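L-threonine dehydrogenase (Flavobacterium frigidimaris, PDB 2YY7) probably catalyses the NAD-dependent oxidation of the 3-hydroxyl group of L-threonine, as an epimerase-like member of the extended short-chain dehydrogenase/reductase family. Local coordinates at residues G9-I14 against D42-G47; P3-I8 against K24-E29; S207-P212 against K274-W279. All blocks are in the same frame, centred on the assembly; numbering follows the deposited sequence.

Contact 1 (G9-I14 against D42-G47); sequences GACGQI and DVVNSG. With NAD (nicotinamide-adenine-dinucleotide), chain E.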
loop_
_atom_site.group_PDB
_atom_site.type_symbol
_atom_site.label_atom_id
_atom_site.label_comp_id
_atom_site.label_asym_id
_atom_site.label_seq_id
_atom_site.Cartn_x
_atom_site.Cartn_y
_atom_site.Cartn_z
ATOM N N GLY A 9 -12.602 1.085 -19.667
ATOM C CA GLY A 9 -12.999 2.364 -19.104
ATOM C C GLY A 9 -12.763 3.423 -20.167
ATOM O O GLY A 9 -12.347 4.539 -19.865
ATOM N N ALA A 10 -13.053 3.067 -21.418
ATOM C CA ALA A 10 -12.833 3.946 -22.564
ATOM C C ALA A 10 -13.716 5.184 -22.650
ATOM O O ALA A 10 -13.396 6.121 -23.389
ATOM C CB ALA A 10 -12.954 3.136 -23.863
ATOM N N CYS A 11 -14.819 5.195 -21.910
ATOM C CA CYS A 11 -15.734 6.331 -21.934
ATOM C C CYS A 11 -15.379 7.425 -20.927
ATOM O O CYS A 11 -16.060 8.451 -20.843
ATOM C CB CYS A 11 -17.166 5.838 -21.698
ATOM S SG CYS A 11 -17.761 4.730 -23.015
ATOM N N GLY A 12 -14.301 7.213 -20.181
ATOM C CA GLY A 12 -13.880 8.185 -19.187
ATOM C C GLY A 12 -13.223 9.427 -19.760
ATOM O O GLY A 12 -13.049 9.557 -20.980
ATOM N N GLN A 13 -12.851 10.346 -18.873
ATOM C CA GLN A 13 -12.210 11.592 -19.276
ATOM C C GLN A 13 -10.949 11.326 -20.104
ATOM O O GLN A 13 -10.728 11.979 -21.124
ATOM C CB GLN A 13 -11.843 12.440 -18.048
ATOM C CG GLN A 13 -11.441 13.881 -18.408
ATOM C CD GLN A 13 -10.700 14.606 -17.291
ATOM O OE1 GLN A 13 -10.486 15.815 -17.360
ATOM N NE2 GLN A 13 -10.295 13.870 -16.269
ATOM N N ILE A 14 -10.124 10.375 -19.667
ATOM C CA ILE A 14 -8.899 10.051 -20.396
ATOM C C ILE A 14 -9.176 9.078 -21.536
ATOM O O ILE A 14 -8.731 9.286 -22.669
ATOM C CB ILE A 14 -7.837 9.398 -19.485
ATOM C CG1 ILE A 14 -7.552 10.287 -18.275
ATOM C CG2 ILE A 14 -6.553 9.158 -20.278
ATOM C CD1 ILE A 14 -6.620 9.649 -17.258
ATOM N N ASP A 42 -19.234 9.662 -28.747
ATOM C CA ASP A 42 -18.444 9.589 -29.967
ATOM C C ASP A 42 -17.515 8.378 -29.969
ATOM O O ASP A 42 -17.296 7.763 -31.010
ATOM C CB ASP A 42 -17.606 10.860 -30.141
ATOM C CG ASP A 42 -18.456 12.113 -30.270
ATOM O OD1 ASP A 42 -19.111 12.499 -29.277
ATOM O OD2 ASP A 42 -18.468 12.709 -31.369
ATOM N N VAL A 43 -16.968 8.041 -28.805
ATOM C CA VAL A 43 -16.048 6.913 -28.706
ATOM C C VAL A 43 -16.734 5.574 -28.963
ATOM O O VAL A 43 -16.153 4.688 -29.583
ATOM C CB VAL A 43 -15.336 6.879 -27.322
ATOM C CG1 VAL A 43 -16.349 6.703 -26.207
ATOM C CG2 VAL A 43 -14.309 5.758 -27.294
ATOM N N VAL A 44 -17.972 5.431 -28.501
ATOM C CA VAL A 44 -18.712 4.189 -28.700
ATOM C C VAL A 44 -19.045 3.925 -30.172
ATOM O O VAL A 44 -18.908 2.798 -30.649
ATOM C CB VAL A 44 -20.032 4.183 -27.888
ATOM C CG1 VAL A 44 -20.813 2.911 -28.173
ATOM C CG2 VAL A 44 -19.729 4.281 -26.400
ATOM N N ASN A 45 -19.471 4.961 -30.890
ATOM C CA ASN A 45 -19.837 4.810 -32.298
ATOM C C ASN A 45 -18.674 4.894 -33.287
ATOM O O ASN A 45 -18.810 4.472 -34.434
ATOM C CB ASN A 45 -20.886 5.856 -32.695
ATOM C CG ASN A 45 -22.154 5.759 -31.869
ATOM O OD1 ASN A 45 -22.693 4.674 -31.662
ATOM N ND2 ASN A 45 -22.642 6.901 -31.402
ATOM N N SER A 46 -17.535 5.426 -32.858
ATOM C CA SER A 46 -16.398 5.560 -33.764
ATOM C C SER A 46 -15.449 4.363 -33.783
ATOM O O SER A 46 -14.246 4.524 -34.000
ATOM C CB SER A 46 -15.612 6.835 -33.435
ATOM O OG SER A 46 -15.077 6.784 -32.124
ATOM N N GLY A 47 -15.986 3.166 -33.569
ATOM C CA GLY A 47 -15.146 1.980 -33.583
ATOM C C GLY A 47 -15.684 0.825 -32.757
ATOM O O GLY A 47 -16.738 0.947 -32.133
HETATM P PA NAD E . -13.328 8.603 -15.380
HETATM O O1A NAD E . -13.617 9.820 -16.189
HETATM O O2A NAD E . -14.058 8.505 -14.089
HETATM O O5B NAD E . -13.463 7.294 -16.261
HETATM C C5B NAD E . -13.605 6.031 -15.678
HETATM C C4B NAD E . -14.331 5.120 -16.637
HETATM O O4B NAD E . -14.291 3.800 -16.092
HETATM C C3B NAD E . -15.811 5.530 -16.819
HETATM O O3B NAD E . -16.154 5.674 -18.209
HETATM C C2B NAD E . -16.570 4.413 -16.092
HETATM O O2B NAD E . -17.840 4.156 -16.665
HETATM C C1B NAD E . -15.593 3.236 -16.233
HETATM N N9A NAD E . -15.853 2.161 -15.265
HETATM C C8A NAD E . -16.158 2.321 -13.913
HETATM N N7A NAD E . -16.347 1.104 -13.384
HETATM C C5A NAD E . -16.146 0.198 -14.367
HETATM C C6A NAD E . -16.249 -1.184 -14.374
HETATM N N6A NAD E . -16.661 -1.829 -13.304
HETATM N N1A NAD E . -16.017 -1.865 -15.540
HETATM C C2A NAD E . -15.681 -1.194 -16.706
HETATM N N3A NAD E . -15.602 0.185 -16.728
HETATM C C4A NAD E . -15.845 0.854 -15.554
HETATM O O3 NAD E . -11.777 8.602 -14.968
HETATM P PN NAD E . -10.494 9.167 -15.786
HETATM O O1N NAD E . -10.550 8.818 -17.244
HETATM O O2N NAD E . -10.283 10.556 -15.296
HETATM O O5D NAD E . -9.304 8.284 -15.121
HETATM C C5D NAD E . -8.872 7.057 -15.727
HETATM C C4D NAD E . -7.668 6.503 -14.917
HETATM O O4D NAD E . -6.674 7.503 -14.785
HETATM C C3D NAD E . -8.023 6.110 -13.481
HETATM O O3D NAD E . -7.217 4.999 -13.102
HETATM C C2D NAD E . -7.570 7.298 -12.665
HETATM O O2D NAD E . -7.390 6.885 -11.331
HETATM C C1D NAD E . -6.306 7.733 -13.408
HETATM N N1N NAD E . -6.001 9.151 -13.106
HETATM C C2N NAD E . -6.823 10.148 -13.592
HETATM C C3N NAD E . -6.529 11.476 -13.303
HETATM C C7N NAD E . -7.335 12.590 -13.914
HETATM O O7N NAD E . -6.996 13.865 -13.493
HETATM N N7N NAD E . -8.348 12.364 -14.769
HETATM C C4N NAD E . -5.416 11.798 -12.503
HETATM C C5N NAD E . -4.579 10.779 -12.041
HETATM C C6N NAD E . -4.883 9.462 -12.324
#
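Cys11 lays its sulfur over two valine methyls of helix 42-45, with SG 3.9 Å from Val44 CG2 and 4.0 Å from Val43 CG1. This joins the glycine-rich dinucleotide loop of a Rossmann fold to the short helix following strand 31-35. Chi1 of Cys11 (-64°) holds SG beside the backbone N, while its CB faces the adenosine ribose of NAD. The second methyl of Val43, CG2, rests 4.0 Å from the carbonyl O of Ala10, and no hydrogen bond spans the segments. Residues 9 to 12 form a type I turn, and lacking a side chain, Gly12 brings its CA within 3.1 Å of NAD O5B. The chain then enters helix 13-26, whose leading amides grip the pyrophosphate almost straight. Gln13 N donates to NAD O1A (2.8 Å, 170°). Ile14 N donates to NAD O1N (2.9 Å, 173°). Ile14 also touches the cofactor through CD1, 3.3 Å from NAD O4D; an alanine here would probably lose that contact and open a gap beside the nicotinamide ribose and against Met216 and Leu173. The short helix ends at Ser46, whose N and OG both bond back to Asp42 O, from opposite faces of its carbonyl plane.

Contact 2 (P3-I8 against K24-E29); sequences PKILII and KLYGTE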
loop_
_atom_site.group_PDB
_atom_site.type_symbol
_atom_site.label_atom_id
_atom_site.label_comp_id
_atom_site.label_asym_id
_atom_site.label_seq_id
_atom_site.Cartn_x
_atom_site.Cartn_y
_atom_site.Cartn_z
ATOM N N PRO A 3 -0.076 -3.721 -32.455
ATOM C CA PRO A 3 -0.726 -4.356 -31.312
ATOM C C PRO A 3 -2.242 -4.331 -31.438
ATOM O O PRO A 3 -2.804 -3.545 -32.200
ATOM C CB PRO A 3 -0.238 -3.518 -30.141
ATOM C CG PRO A 3 -0.195 -2.143 -30.736
ATOM C CD PRO A 3 0.452 -2.393 -32.088
ATOM N N LYS A 4 -2.895 -5.213 -30.694
ATOM C CA LYS A 4 -4.344 -5.274 -30.675
ATOM C C LYS A 4 -4.651 -4.752 -29.275
ATOM O O LYS A 4 -4.388 -5.427 -28.281
ATOM C CB LYS A 4 -4.823 -6.713 -30.843
ATOM C CG LYS A 4 -6.311 -6.819 -31.070
ATOM C CD LYS A 4 -6.737 -6.023 -32.298
ATOM C CE LYS A 4 -8.230 -6.154 -32.535
ATOM N NZ LYS A 4 -8.610 -7.582 -32.764
ATOM N N ILE A 5 -5.205 -3.548 -29.213
ATOM C CA ILE A 5 -5.473 -2.876 -27.950
ATOM C C ILE A 5 -6.883 -2.945 -27.371
ATOM O O ILE A 5 -7.875 -2.827 -28.086
ATOM C CB ILE A 5 -5.085 -1.380 -28.073
ATOM C CG1 ILE A 5 -3.629 -1.264 -28.538
ATOM C CG2 ILE A 5 -5.287 -0.668 -26.736
ATOM C CD1 ILE A 5 -3.238 0.121 -29.022
ATOM N N LEU A 6 -6.948 -3.124 -26.057
ATOM C CA LEU A 6 -8.213 -3.148 -25.341
ATOM C C LEU A 6 -8.149 -2.060 -24.277
ATOM O O LEU A 6 -7.307 -2.106 -23.375
ATOM C CB LEU A 6 -8.454 -4.503 -24.671
ATOM C CG LEU A 6 -9.685 -4.544 -23.756
ATOM C CD1 LEU A 6 -10.953 -4.254 -24.568
ATOM C CD2 LEU A 6 -9.778 -5.907 -23.078
ATOM N N ILE A 7 -9.017 -1.062 -24.402
ATOM C CA ILE A 7 -9.064 0.020 -23.431
ATOM C C ILE A 7 -10.269 -0.215 -22.524
ATOM O O ILE A 7 -11.411 -0.206 -22.980
ATOM C CB ILE A 7 -9.210 1.390 -24.121
ATOM C CG1 ILE A 7 -7.982 1.666 -24.992
ATOM C CG2 ILE A 7 -9.368 2.484 -23.072
ATOM C CD1 ILE A 7 -8.119 2.884 -25.872
ATOM N N ILE A 8 -10.001 -0.447 -21.244
ATOM C CA ILE A 8 -11.055 -0.688 -20.268
ATOM C C ILE A 8 -11.344 0.650 -19.591
ATOM O O ILE A 8 -10.442 1.275 -19.027
ATOM C CB ILE A 8 -10.597 -1.738 -19.233
ATOM C CG1 ILE A 8 -10.192 -3.024 -19.962
ATOM C CG2 ILE A 8 -11.718 -2.035 -18.237
ATOM C CD1 ILE A 8 -9.688 -4.123 -19.033
ATOM N N LYS A 24 -5.955 6.543 -34.326
ATOM C CA LYS A 24 -5.334 7.308 -35.401
ATOM C C LYS A 24 -3.952 6.738 -35.706
ATOM O O LYS A 24 -3.524 6.698 -36.859
ATOM C CB LYS A 24 -5.191 8.779 -35.002
ATOM C CG LYS A 24 -6.509 9.531 -34.905
ATOM C CD LYS A 24 -6.328 10.954 -34.383
ATOM C CE LYS A 24 -5.455 11.807 -35.298
ATOM N NZ LYS A 24 -4.010 11.436 -35.235
ATOM N N LEU A 25 -3.267 6.287 -34.659
ATOM C CA LEU A 25 -1.926 5.735 -34.785
ATOM C C LEU A 25 -1.877 4.286 -35.238
ATOM O O LEU A 25 -1.024 3.923 -36.045
ATOM C CB LEU A 25 -1.177 5.842 -33.452
ATOM C CG LEU A 25 -0.845 7.211 -32.857
ATOM C CD1 LEU A 25 -0.152 7.010 -31.514
ATOM C CD2 LEU A 25 0.051 7.997 -33.808
ATOM N N TYR A 26 -2.783 3.454 -34.732
ATOM C CA TYR A 26 -2.753 2.039 -35.084
ATOM C C TYR A 26 -3.932 1.484 -35.863
ATOM O O TYR A 26 -3.941 0.301 -36.201
ATOM C CB TYR A 26 -2.559 1.193 -33.823
ATOM C CG TYR A 26 -1.323 1.547 -33.025
ATOM C CD1 TYR A 26 -1.418 2.311 -31.866
ATOM C CD2 TYR A 26 -0.059 1.121 -33.429
ATOM C CE1 TYR A 26 -0.287 2.644 -31.126
ATOM C CE2 TYR A 26 1.083 1.451 -32.693
ATOM C CZ TYR A 26 0.958 2.211 -31.545
ATOM O OH TYR A 26 2.073 2.543 -30.807
ATOM N N GLY A 27 -4.924 2.315 -36.151
ATOM C CA GLY A 27 -6.072 1.827 -36.895
ATOM C C GLY A 27 -7.307 1.693 -36.029
ATOM O O GLY A 27 -7.237 1.223 -34.896
ATOM N N THR A 28 -8.444 2.103 -36.578
ATOM C CA THR A 28 -9.724 2.068 -35.875
ATOM C C THR A 28 -10.094 0.729 -35.247
ATOM O O THR A 28 -10.445 0.670 -34.066
ATOM C CB THR A 28 -10.862 2.495 -36.819
ATOM O OG1 THR A 28 -10.609 3.828 -37.281
ATOM C CG2 THR A 28 -12.210 2.451 -36.100
ATOM N N GLU A 29 -10.016 -0.340 -36.035
ATOM C CA GLU A 29 -10.369 -1.669 -35.552
ATOM C C GLU A 29 -9.294 -2.394 -34.745
ATOM O O GLU A 29 -9.524 -3.510 -34.282
ATOM C CB GLU A 29 -10.815 -2.552 -36.720
ATOM C CG GLU A 29 -12.104 -2.090 -37.396
ATOM C CD GLU A 29 -11.932 -0.789 -38.153
ATOM O OE1 GLU A 29 -10.826 -0.556 -38.687
ATOM O OE2 GLU A 29 -12.905 -0.008 -38.227
#
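The two segments approach without any backbone pairing: Pro3 and Tyr26 bring their CA atoms to 7.7 Å, and Lys4 and Glu29 to 8.5 Å. Strand 5-8 occupies one side, and the other is the C-terminal end of helix 13-26, where Gly27 breaks helical geometry with a positive phi of 108° and turns the chain back toward the sheet. This is the helix-to-strand return of a beta-alpha-beta unit, strand 5-8, helix 13-26 and strand 31-35, with Ile5 already hydrogen-bonded through its backbone to Asn30 and Ile32.

Tyr26 carries most of the packing. Its chi1 of -56° sets CG beside the backbone N, and the ring reaches toward the start of the strand. The Pro3 and Tyr26 side chains cross at about a right angle: Pro3 CG stands 4.2 Å above one face of the tyrosine ring, displaced toward the rim, and Pro3 CD lies 3.8 Å from Tyr26 CD2. Ile5 also crosses the tyrosine at about a right angle, but there the meeting is a single methyl, CD1, 4.0 Å from Tyr26 CD1. Behind it, Ile5 packs on Leu22 of the same helix and on Tyr73 of the neighbouring strand 71-74.

The remaining touch is peripheral. Lys4 starts away from the helix, but the bend at chi2 (58°) brings its CE to 3.4 Å from Glu29 O, and a second bend at chi4 turns NZ to its own partner, His67 O. The carboxylate of Glu29 leads away, which argues against a salt bridge here.

With no hydrogen bond between the segments, the contact is mainly apolar packing on a partly exposed tyrosine, and the lysine's charge is answered by His67 O, outside the two segments.

Contact 3 (S207-P212 against K274-W279); sequences SETKMP and KIADSW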
loop_
_atom_site.group_PDB
_atom_site.type_symbol
_atom_site.label_atom_id
_atom_site.label_comp_id
_atom_site.label_asym_id
_atom_site.label_seq_id
_atom_site.Cartn_x
_atom_site.Cartn_y
_atom_site.Cartn_z
ATOM N N SER A 207 -8.075 29.748 -2.983
ATOM C CA SER A 207 -7.280 30.443 -3.995
ATOM C C SER A 207 -5.804 30.119 -4.194
ATOM O O SER A 207 -5.329 30.132 -5.329
ATOM C CB SER A 207 -7.432 31.964 -3.822
ATOM O OG SER A 207 -6.645 32.459 -2.754
ATOM N N GLU A 208 -5.070 29.835 -3.123
ATOM C CA GLU A 208 -3.645 29.551 -3.265
ATOM C C GLU A 208 -3.268 28.068 -3.185
ATOM O O GLU A 208 -2.127 27.733 -2.871
ATOM C CB GLU A 208 -2.847 30.331 -2.214
ATOM C CG GLU A 208 -3.151 31.828 -2.170
ATOM C CD GLU A 208 -3.124 32.481 -3.543
ATOM O OE1 GLU A 208 -2.078 32.406 -4.221
ATOM O OE2 GLU A 208 -4.155 33.073 -3.942
ATOM N N THR A 209 -4.220 27.185 -3.474
ATOM C CA THR A 209 -3.973 25.745 -3.442
ATOM C C THR A 209 -3.187 25.346 -4.692
ATOM O O THR A 209 -3.768 25.051 -5.739
ATOM C CB THR A 209 -5.304 24.968 -3.394
ATOM O OG1 THR A 209 -6.059 25.397 -2.255
ATOM C CG2 THR A 209 -5.059 23.471 -3.290
ATOM N N LYS A 210 -1.861 25.354 -4.577
ATOM C CA LYS A 210 -0.984 25.013 -5.691
ATOM C C LYS A 210 -0.941 23.504 -5.906
ATOM O O LYS A 210 -0.704 22.742 -4.971
ATOM C CB LYS A 210 0.421 25.552 -5.418
ATOM C CG LYS A 210 1.411 25.388 -6.553
ATOM C CD LYS A 210 2.750 25.986 -6.154
ATOM C CE LYS A 210 3.814 25.729 -7.202
ATOM N NZ LYS A 210 3.387 26.270 -8.521
ATOM N N MET A 211 -1.173 23.075 -7.143
ATOM C CA MET A 211 -1.177 21.649 -7.455
ATOM C C MET A 211 -0.523 21.334 -8.786
ATOM O O MET A 211 -0.393 22.206 -9.648
ATOM C CB MET A 211 -2.612 21.122 -7.500
ATOM C CG MET A 211 -3.413 21.352 -6.230
ATOM S SD MET A 211 -5.105 20.741 -6.428
ATOM C CE MET A 211 -4.893 19.051 -5.899
ATOM N N PRO A 212 -0.098 20.071 -8.969
ATOM C CA PRO A 212 0.538 19.603 -10.207
ATOM C C PRO A 212 -0.592 19.314 -11.194
ATOM O O PRO A 212 -1.522 18.563 -10.876
ATOM C CB PRO A 212 1.240 18.315 -9.783
ATOM C CG PRO A 212 1.389 18.454 -8.290
ATOM C CD PRO A 212 0.087 19.083 -7.896
ATOM N N LYS A 274 -9.341 19.164 1.832
ATOM C CA LYS A 274 -8.562 18.325 2.736
ATOM C C LYS A 274 -7.729 17.310 1.958
ATOM O O LYS A 274 -6.645 16.925 2.390
ATOM C CB LYS A 274 -9.494 17.615 3.726
ATOM C CG LYS A 274 -10.206 18.584 4.680
ATOM C CD LYS A 274 -11.106 17.874 5.688
ATOM C CE LYS A 274 -12.293 17.190 5.019
ATOM N NZ LYS A 274 -13.231 16.607 6.034
ATOM N N ILE A 275 -8.240 16.875 0.812
ATOM C CA ILE A 275 -7.508 15.924 -0.014
ATOM C C ILE A 275 -6.336 16.672 -0.641
ATOM O O ILE A 275 -5.188 16.227 -0.570
ATOM C CB ILE A 275 -8.392 15.351 -1.150
ATOM C CG1 ILE A 275 -9.587 14.594 -0.561
ATOM C CG2 ILE A 275 -7.557 14.445 -2.045
ATOM C CD1 ILE A 275 -10.521 14.000 -1.596
ATOM N N ALA A 276 -6.640 17.809 -1.262
ATOM C CA ALA A 276 -5.627 18.636 -1.908
ATOM C C ALA A 276 -4.494 19.023 -0.958
ATOM O O ALA A 276 -3.325 19.004 -1.344
ATOM C CB ALA A 276 -6.274 19.893 -2.485
ATOM N N ASP A 277 -4.835 19.382 0.276
ATOM C CA ASP A 277 -3.814 19.769 1.244
ATOM C C ASP A 277 -2.867 18.622 1.597
ATOM O O ASP A 277 -1.781 18.858 2.117
ATOM C CB ASP A 277 -4.448 20.320 2.525
ATOM C CG ASP A 277 -5.159 21.651 2.306
ATOM O OD1 ASP A 277 -4.735 22.426 1.423
ATOM O OD2 ASP A 277 -6.134 21.926 3.031
ATOM N N SER A 278 -3.267 17.383 1.313
ATOM C CA SER A 278 -2.404 16.244 1.613
ATOM C C SER A 278 -1.504 15.888 0.425
ATOM O O SER A 278 -0.694 14.963 0.513
ATOM C CB SER A 278 -3.231 15.020 2.011
ATOM O OG SER A 278 -3.792 14.387 0.877
ATOM N N TRP A 279 -1.641 16.623 -0.680
ATOM C CA TRP A 279 -0.827 16.367 -1.870
ATOM C C TRP A 279 0.242 17.430 -2.103
ATOM O O TRP A 279 0.153 18.541 -1.582
ATOM C CB TRP A 279 -1.691 16.309 -3.134
ATOM C CG TRP A 279 -2.702 15.221 -3.182
ATOM C CD1 TRP A 279 -2.799 14.142 -2.348
ATOM C CD2 TRP A 279 -3.752 15.085 -4.143
ATOM N NE1 TRP A 279 -3.848 13.341 -2.736
ATOM C CE2 TRP A 279 -4.449 13.897 -3.836
ATOM C CE3 TRP A 279 -4.170 15.853 -5.240
ATOM C CZ2 TRP A 279 -5.544 13.458 -4.585
ATOM C CZ3 TRP A 279 -5.261 15.415 -5.987
ATOM C CH2 TRP A 279 -5.934 14.229 -5.654
#
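Met211 and Trp279 cross obliquely, and the methionine methyl does the touching: Met211 CE lies 3.3 Å from Trp279 CE3 and 3.7 Å from Trp279 CZ3, a tight approach to the benzo part of the indole. The bend at chi3 of Met211 (89°) turns CE out of the line of the chain, and the same methyl also comes to 3.8 Å from Ala276 CB. Alongside, Thr209 presents CG2 to Ala276 CB at 3.9 Å, so Ala276 is touched by Thr209 and by Met211, the first residue of strand 211-215. Thr209 OG1 is engaged elsewhere, bonded to Ser206 O and to Gln273.

The indole is also packed from its own segment: Ile275 CG2 stands 3.3 Å above one ring face, offset toward the rim. A type I turn, closed by Trp279 N to Ala276 O, brings the indole there. Within it, Ser278 OG donates to a lone pair of Ile275 O in the carbonyl plane; Ser278 N is a second donor to that oxygen.

The Trp279 side chain is about 7 Å from NAD and about 3 Å from a glycerol, probably from the crystallisation liquor, that may mark a pocket, consistent with the substrate cleft between cofactor and C-terminal regions in extended short-chain dehydrogenases.

Overall arrangement
Contacts 1 and 2 share helix 13-26: its start presents amides to NAD and its end packs on strand 5-8. Their segments alternate along the chain, their centres are 12 Å apart, and they touch where Ser46 and Gly47 meet Thr28 CG2. Contact 3 follows later in sequence on the opposite side of the chain's centre, about 30 and 36 Å away between centres, although contacts 2 and 3 reach the same sheet. Contacts 1 and 3 are buried, whereas contact 2 is at the surface. All three pack without cross-segment hydrogen bonds: valine methyls against the thiol of the cofactor loop, proline and isoleucine on tyrosine at the surface, methionine on tryptophan near the probable substrate cleft.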